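Profilin II (Homo sapiens, PDB 1D1J) binds actin and poly-L-proline, and so probably helps to couple actin assembly to proline-rich partner proteins. Local coordinates at residues G121-N124 / K125-Y128; R74-L77 / Y78-G81; E56-T60 / N61-L65. One frame throughout, in Å; residues are numbered along the deposited sequence.

Contact 1 of 3, residues G121-N124 / K125-Y128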
loop_
_atom_site.group_PDB
_atom_site.type_symbol
_atom_site.label_atom_id
_atom_site.label_comp_id
_atom_site.label_asym_id
_atom_site.label_seq_id
_atom_site.Cartn_x
_atom_site.Cartn_y
_atom_site.Cartn_z
ATOM N N GLY A 121 -14.104 1.274 12.952
ATOM C CA GLY A 121 -13.239 0.503 12.076
ATOM C C GLY A 121 -13.264 1.043 10.659
ATOM O O GLY A 121 -12.227 1.119 9.999
ATOM N N THR A 122 -14.456 1.426 10.200
ATOM C CA THR A 122 -14.656 1.997 8.863
ATOM C C THR A 122 -13.825 3.274 8.712
ATOM O O THR A 122 -13.089 3.431 7.736
ATOM C CB THR A 122 -16.156 2.373 8.620
ATOM O OG1 THR A 122 -16.976 1.201 8.713
ATOM C CG2 THR A 122 -16.351 3.014 7.252
ATOM N N LEU A 123 -13.959 4.167 9.695
ATOM C CA LEU A 123 -13.262 5.455 9.712
ATOM C C LEU A 123 -11.762 5.315 9.956
ATOM O O LEU A 123 -10.968 6.090 9.417
ATOM C CB LEU A 123 -13.882 6.382 10.768
ATOM C CG LEU A 123 -15.374 6.669 10.580
ATOM C CD1 LEU A 123 -15.947 7.333 11.811
ATOM C CD2 LEU A 123 -15.605 7.515 9.332
ATOM N N ASN A 124 -11.393 4.332 10.775
ATOM C CA ASN A 124 -9.997 4.052 11.106
ATOM C C ASN A 124 -9.231 3.694 9.832
ATOM O O ASN A 124 -8.137 4.212 9.590
ATOM C CB ASN A 124 -9.927 2.902 12.121
ATOM C CG ASN A 124 -8.510 2.478 12.447
ATOM O OD1 ASN A 124 -7.887 1.720 11.711
ATOM N ND2 ASN A 124 -8.003 2.954 13.565
ATOM N N LYS A 125 -9.831 2.836 9.006
ATOM C CA LYS A 125 -9.210 2.406 7.759
ATOM C C LYS A 125 -9.329 3.474 6.675
ATOM O O LYS A 125 -8.515 3.523 5.749
ATOM C CB LYS A 125 -9.790 1.072 7.281
ATOM C CG LYS A 125 -9.554 -0.083 8.243
ATOM C CD LYS A 125 -8.087 -0.243 8.574
ATOM C CE LYS A 125 -7.876 -1.376 9.561
ATOM N NZ LYS A 125 -8.483 -1.092 10.887
ATOM N N LYS A 126 -10.337 4.335 6.801
ATOM C CA LYS A 126 -10.537 5.428 5.848
ATOM C C LYS A 126 -9.376 6.432 6.024
ATOM O O LYS A 126 -8.743 6.857 5.052
ATOM C CB LYS A 126 -11.874 6.111 6.120
ATOM C CG LYS A 126 -12.250 7.161 5.112
ATOM C CD LYS A 126 -13.625 7.718 5.433
ATOM C CE LYS A 126 -14.077 8.652 4.334
ATOM N NZ LYS A 126 -14.048 7.981 2.993
ATOM N N ALA A 127 -9.107 6.793 7.279
ATOM C CA ALA A 127 -8.024 7.707 7.616
ATOM C C ALA A 127 -6.689 7.001 7.320
ATOM O O ALA A 127 -5.810 7.569 6.679
ATOM C CB ALA A 127 -8.109 8.089 9.085
ATOM N N TYR A 128 -6.580 5.742 7.754
ATOM C CA TYR A 128 -5.382 4.930 7.545
ATOM C C TYR A 128 -5.005 4.855 6.073
ATOM O O TYR A 128 -3.850 5.086 5.717
ATOM C CB TYR A 128 -5.582 3.512 8.085
ATOM C CG TYR A 128 -4.403 2.594 7.829
ATOM C CD1 TYR A 128 -3.240 2.679 8.610
ATOM C CD2 TYR A 128 -4.446 1.638 6.811
ATOM C CE1 TYR A 128 -2.160 1.833 8.386
ATOM C CE2 TYR A 128 -3.370 0.786 6.575
ATOM C CZ TYR A 128 -2.231 0.889 7.366
ATOM O OH TYR A 128 -1.169 0.049 7.144
#

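Contact 2 of 3, residues R74-L77 / Y78-G81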
loop_
_atom_site.group_PDB
_atom_site.type_symbol
_atom_site.label_atom_id
_atom_site.label_comp_id
_atom_site.label_asym_id
_atom_site.label_seq_id
_atom_site.Cartn_x
_atom_site.Cartn_y
_atom_site.Cartn_z
ATOM N N ARG A 74 -8.923 4.782 21.198
ATOM C CA ARG A 74 -7.611 4.161 21.050
ATOM C C ARG A 74 -6.581 5.111 20.447
ATOM O O ARG A 74 -6.897 5.910 19.565
ATOM C CB ARG A 74 -7.692 2.888 20.189
ATOM C CG ARG A 74 -6.312 2.389 19.720
ATOM C CD ARG A 74 -6.365 1.053 19.020
ATOM N NE ARG A 74 -6.863 0.029 19.928
ATOM C CZ ARG A 74 -6.815 -1.275 19.690
ATOM N NH1 ARG A 74 -6.271 -1.730 18.562
ATOM N NH2 ARG A 74 -7.375 -2.119 20.552
ATOM N N ASP A 75 -5.345 5.004 20.925
ATOM C CA ASP A 75 -4.250 5.818 20.417
ATOM C C ASP A 75 -3.203 4.930 19.742
ATOM O O ASP A 75 -2.549 4.114 20.393
ATOM C CB ASP A 75 -3.607 6.646 21.537
ATOM C CG ASP A 75 -2.369 7.393 21.067
ATOM O OD1 ASP A 75 -2.349 7.860 19.909
ATOM O OD2 ASP A 75 -1.398 7.497 21.840
ATOM N N SER A 76 -3.075 5.089 18.426
ATOM C CA SER A 76 -2.114 4.331 17.618
ATOM C C SER A 76 -1.358 5.314 16.725
ATOM O O SER A 76 -0.748 4.923 15.734
ATOM C CB SER A 76 -2.841 3.325 16.711
ATOM O OG SER A 76 -3.744 2.507 17.427
ATOM N N LEU A 77 -1.392 6.589 17.100
ATOM C CA LEU A 77 -0.762 7.644 16.318
ATOM C C LEU A 77 0.745 7.510 16.089
ATOM O O LEU A 77 1.225 7.780 14.992
ATOM C CB LEU A 77 -1.086 9.010 16.920
ATOM C CG LEU A 77 -1.016 10.149 15.906
ATOM C CD1 LEU A 77 -2.266 10.134 15.038
ATOM C CD2 LEU A 77 -0.875 11.480 16.633
ATOM N N TYR A 78 1.481 7.084 17.110
ATOM C CA TYR A 78 2.930 6.938 16.996
ATOM C C TYR A 78 3.388 5.511 17.249
ATOM O O TYR A 78 4.582 5.263 17.419
ATOM C CB TYR A 78 3.646 7.878 17.980
ATOM C CG TYR A 78 3.372 9.352 17.749
ATOM C CD1 TYR A 78 3.897 10.010 16.639
ATOM C CD2 TYR A 78 2.588 10.084 18.641
ATOM C CE1 TYR A 78 3.647 11.361 16.418
ATOM C CE2 TYR A 78 2.333 11.429 18.431
ATOM C CZ TYR A 78 2.864 12.062 17.320
ATOM O OH TYR A 78 2.608 13.390 17.101
ATOM N N VAL A 79 2.446 4.571 17.286
ATOM C CA VAL A 79 2.804 3.178 17.529
ATOM C C VAL A 79 3.280 2.531 16.232
ATOM O O VAL A 79 2.891 2.951 15.139
ATOM C CB VAL A 79 1.619 2.359 18.161
ATOM C CG1 VAL A 79 1.058 3.071 19.400
ATOM C CG2 VAL A 79 0.533 2.096 17.137
ATOM N N ASP A 80 4.123 1.512 16.365
ATOM C CA ASP A 80 4.673 0.785 15.222
ATOM C C ASP A 80 3.604 0.264 14.257
ATOM O O ASP A 80 2.595 -0.303 14.676
ATOM C CB ASP A 80 5.545 -0.392 15.702
ATOM C CG ASP A 80 6.839 0.060 16.424
ATOM O OD1 ASP A 80 7.165 1.270 16.419
ATOM O OD2 ASP A 80 7.529 -0.816 16.992
ATOM N N GLY A 81 3.817 0.485 12.965
ATOM C CA GLY A 81 2.876 0.004 11.965
ATOM C C GLY A 81 1.504 0.659 11.887
ATOM O O GLY A 81 0.664 0.222 11.099
HETATM O O HOH W 1 0.529 6.779 19.803
#

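Contact 3 of 3, residues E56-T60 / N61-L65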
loop_
_atom_site.group_PDB
_atom_site.type_symbol
_atom_site.label_atom_id
_atom_site.label_comp_id
_atom_site.label_asym_id
_atom_site.label_seq_id
_atom_site.Cartn_x
_atom_site.Cartn_y
_atom_site.Cartn_z
ATOM N N GLU A 56 -1.548 10.051 27.489
ATOM C CA GLU A 56 -2.411 9.612 28.587
ATOM C C GLU A 56 -3.344 10.715 29.084
ATOM O O GLU A 56 -4.428 10.439 29.599
ATOM C CB GLU A 56 -1.556 9.084 29.746
ATOM N N GLY A 57 -2.928 11.964 28.908
ATOM C CA GLY A 57 -3.737 13.081 29.361
ATOM C C GLY A 57 -5.094 13.166 28.695
ATOM O O GLY A 57 -6.072 13.567 29.329
ATOM N N PHE A 58 -5.164 12.795 27.418
ATOM C CA PHE A 58 -6.438 12.842 26.706
ATOM C C PHE A 58 -7.382 11.686 27.008
ATOM O O PHE A 58 -8.562 11.765 26.711
ATOM C CB PHE A 58 -6.253 13.037 25.189
ATOM C CG PHE A 58 -5.204 12.157 24.562
ATOM C CD1 PHE A 58 -5.164 10.785 24.812
ATOM C CD2 PHE A 58 -4.276 12.704 23.677
ATOM C CE1 PHE A 58 -4.211 9.973 24.187
ATOM C CE2 PHE A 58 -3.322 11.900 23.049
ATOM C CZ PHE A 58 -3.289 10.534 23.302
ATOM N N PHE A 59 -6.864 10.601 27.574
ATOM C CA PHE A 59 -7.706 9.461 27.940
ATOM C C PHE A 59 -8.395 9.807 29.255
ATOM O O PHE A 59 -9.554 9.458 29.478
ATOM C CB PHE A 59 -6.866 8.197 28.144
ATOM C CG PHE A 59 -6.499 7.486 26.867
ATOM C CD1 PHE A 59 -7.470 6.822 26.119
ATOM C CD2 PHE A 59 -5.173 7.433 26.441
ATOM C CE1 PHE A 59 -7.120 6.116 24.958
ATOM C CE2 PHE A 59 -4.815 6.732 25.284
ATOM C CZ PHE A 59 -5.788 6.071 24.547
ATOM N N THR A 60 -7.659 10.512 30.110
ATOM C CA THR A 60 -8.133 10.919 31.431
ATOM C C THR A 60 -9.138 12.067 31.373
ATOM O O THR A 60 -10.181 12.015 32.021
ATOM C CB THR A 60 -6.949 11.385 32.340
ATOM O OG1 THR A 60 -5.825 10.501 32.186
ATOM C CG2 THR A 60 -7.378 11.409 33.812
ATOM N N ASN A 61 -8.820 13.083 30.574
ATOM C CA ASN A 61 -9.657 14.277 30.463
ATOM C C ASN A 61 -10.320 14.499 29.108
ATOM O O ASN A 61 -11.077 15.457 28.944
ATOM C CB ASN A 61 -8.824 15.523 30.816
ATOM C CG ASN A 61 -8.059 15.371 32.135
ATOM O OD1 ASN A 61 -6.871 15.018 32.149
ATOM N ND2 ASN A 61 -8.745 15.628 33.249
ATOM N N GLY A 62 -10.046 13.628 28.139
ATOM C CA GLY A 62 -10.623 13.798 26.816
ATOM C C GLY A 62 -9.908 14.893 26.033
ATOM O O GLY A 62 -8.868 15.403 26.466
ATOM N N LEU A 63 -10.444 15.215 24.857
ATOM C CA LEU A 63 -9.908 16.260 23.982
ATOM C C LEU A 63 -11.059 16.915 23.204
ATOM O O LEU A 63 -12.197 16.437 23.248
ATOM C CB LEU A 63 -8.845 15.695 23.015
ATOM C CG LEU A 63 -9.105 14.514 22.056
ATOM C CD1 LEU A 63 -10.119 14.860 20.969
ATOM C CD2 LEU A 63 -7.784 14.102 21.416
ATOM N N THR A 64 -10.780 18.028 22.531
ATOM C CA THR A 64 -11.813 18.704 21.750
ATOM C C THR A 64 -11.344 18.959 20.326
ATOM O O THR A 64 -10.147 19.083 20.064
ATOM C CB THR A 64 -12.281 20.049 22.393
ATOM O OG1 THR A 64 -11.168 20.940 22.523
ATOM C CG2 THR A 64 -12.913 19.812 23.764
ATOM N N LEU A 65 -12.307 19.003 19.411
ATOM C CA LEU A 65 -12.055 19.240 17.994
ATOM C C LEU A 65 -13.072 20.279 17.561
ATOM O O LEU A 65 -14.270 20.000 17.523
ATOM C CB LEU A 65 -12.250 17.945 17.200
ATOM C CG LEU A 65 -11.226 16.839 17.455
ATOM C CD1 LEU A 65 -11.687 15.541 16.818
ATOM C CD2 LEU A 65 -9.871 17.271 16.910
#

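Contact 1 of 3, residues G121-N124 / K125-Y128
Gly-121 to Tyr-128 make two turns of one helix, in which Lys-125 N donates to Gly-121 O at 3.1 Å, Ala-127 N to Leu-123 O and Tyr-128 N to Asn-124 O; the bond from Lys-126 N to Thr-122 O is weak, bent to 133° at the hydrogen. The main side-chain contact joins Asn-124 and Lys-125. Asn-124 carries its CG opposite the backbone N (chi1 176°), which swings the amide forward to lie across the chain of Lys-125. The lysine starts close to its own turn, CG 3.4 Å from Gly-121 O, and then folds at chi2 and again at chi4 (-66°), curling its amine back to Asn-124. NZ reaches OD1 at 3.0 Å, coming in from above the amide plane, and CD passes the same oxygen at 3.7 Å. Helix 120-136 lies along one face of the antiparallel sheet of the profilin fold; in profilins generally its N-terminal part belongs to the actin-binding surface, probably here too. In this assembly it meets a second subunit, whose Asn-124 OD1 accepts a further hydrogen bond from Lys-125 NZ and whose Asp-82 makes a salt bridge with the same amine, so NZ is gripped from both chains and its charge is probably well balanced. Within the chain, Asn-124 ND2 donates to Asp-86 OD1, fixing which way round the amide sits. On another side of the helix, Leu-123 CD2 lies 4.4 Å from Lys-126 CD, the leucine packing on Ala-101 of strand 99-104 while the lysine extends until chi4 turns NZ to a salt bridge with Asp-13. Tyr-128 CB sits tight against Asn-124 O at 3.0 Å, and its ring carries the hydroxyl to Glu-129 of the second subunit.

Contact 2 of 3, residues R74-L77 / Y78-G81
The Tyr-78 side chain runs alongside that of Leu-77 and can be walked outward from the backbone. CB lies 3.5 Å from Leu-77 C, and CG keeps nearly that spacing. CD1, on one branch, keeps to Leu-77 O; CD2, on the other, comes to Leu-77 CB, which stands over one face of the ring. CE2 then meets Leu-77 CD2 at 3.7 Å, and CZ passes that methyl at 3.8 Å. The leucine has CG opposite its backbone N (chi1 -155°), and its methyl reaches the outer half of the ring. OH still skirts this methyl before hydrogen-bonding to Val-51 O. The pair sits where strand 68-76 gives way to the loop before strand 84-89, and an Asx turn shapes the backbone: Leu-77 N donates to Asp-75 OD1 at 3.2 Å, from above the carboxylate plane. Arg-55 forms a salt bridge with that oxygen. A water accepts from Tyr-78 N at 2.9 Å and gives a weak bond to Asp-75 OD2. Beyond the turn, Val-79 CG2 tucks against Ser-76, 3.4 Å from its O and close to its CB, while the valine also packs on His-119 of the second subunit.

Contact 3 of 3, residues E56-T60 / N61-L65
This is a local contact at the end of a short helix, where residues 57-61 finish and the chain passes at once, through Gly-62, into strand 63-65, an outermost strand of the sheet. The helix's one turn closes with Asn-61 N donating to Gly-57 O at 3.1 Å, with 158° at the hydrogen. Gly-62 then takes a positive phi (77°) and turns the chain out of the helix; a bond from its N to Phe-58 O is weak and doubtful, because that oxygen is crowded in the model. A weak CA-H...O contact joins the same two residues, Phe-58 CA lying 3.5 Å from Gly-62 O. The turn brings Leu-63 back toward the helix, and its CD2 comes to 4.2 Å from Phe-58 CB. Phe-58 holds its ring between its own N and carbonyl carbon (chi1 46°), leading it away from the exit, and Phe-59 CE2 meets that ring at its edge, in its plane. At the helix start Glu-56, the N-cap residue, offers its carbonyl oxygen to three donors: Phe-59 N, Thr-60 N, and Thr-60 OG1 at 2.9 Å. The hydroxyl arrives from above the carbonyl plane and holds the threonine side chain against it. Thr-60 and Asn-61 lie side by side, both exposed. Phe-58 and Leu-63, both buried, pack on Val-72 of strand 68-76, which the more exposed Phe-59 also touches; Leu-63 pairs by backbone with Cys-70 of that strand and meets Met-49, and Leu-65 reaches Ile-50, joining this edge of the sheet to helix 44-51.

How the contacts relate
Along the chain the order is contact 3, contact 2, contact 1. Contacts 2 and 3 have centres 16 Å apart and share the sheet through adjacent strands 63-65 and 68-76; they touch where Asp-75 CB meets Phe-59 CZ at 3.8 Å. Contact 1 lies on helix 120-136, with its centre 13 Å from that of contact 2, which it meets where Tyr-128 approaches Gly-81, and 20 Å from that of contact 3, with no touch. Contacts 1 and 2 both face the second subunit: Thr-122 OG1 of contact 1 hydrogen-bonds to Asp-80 O of that subunit. Contact 3 touches no other chain of the assembly and lies at an edge of the sheet, on strand 63-65.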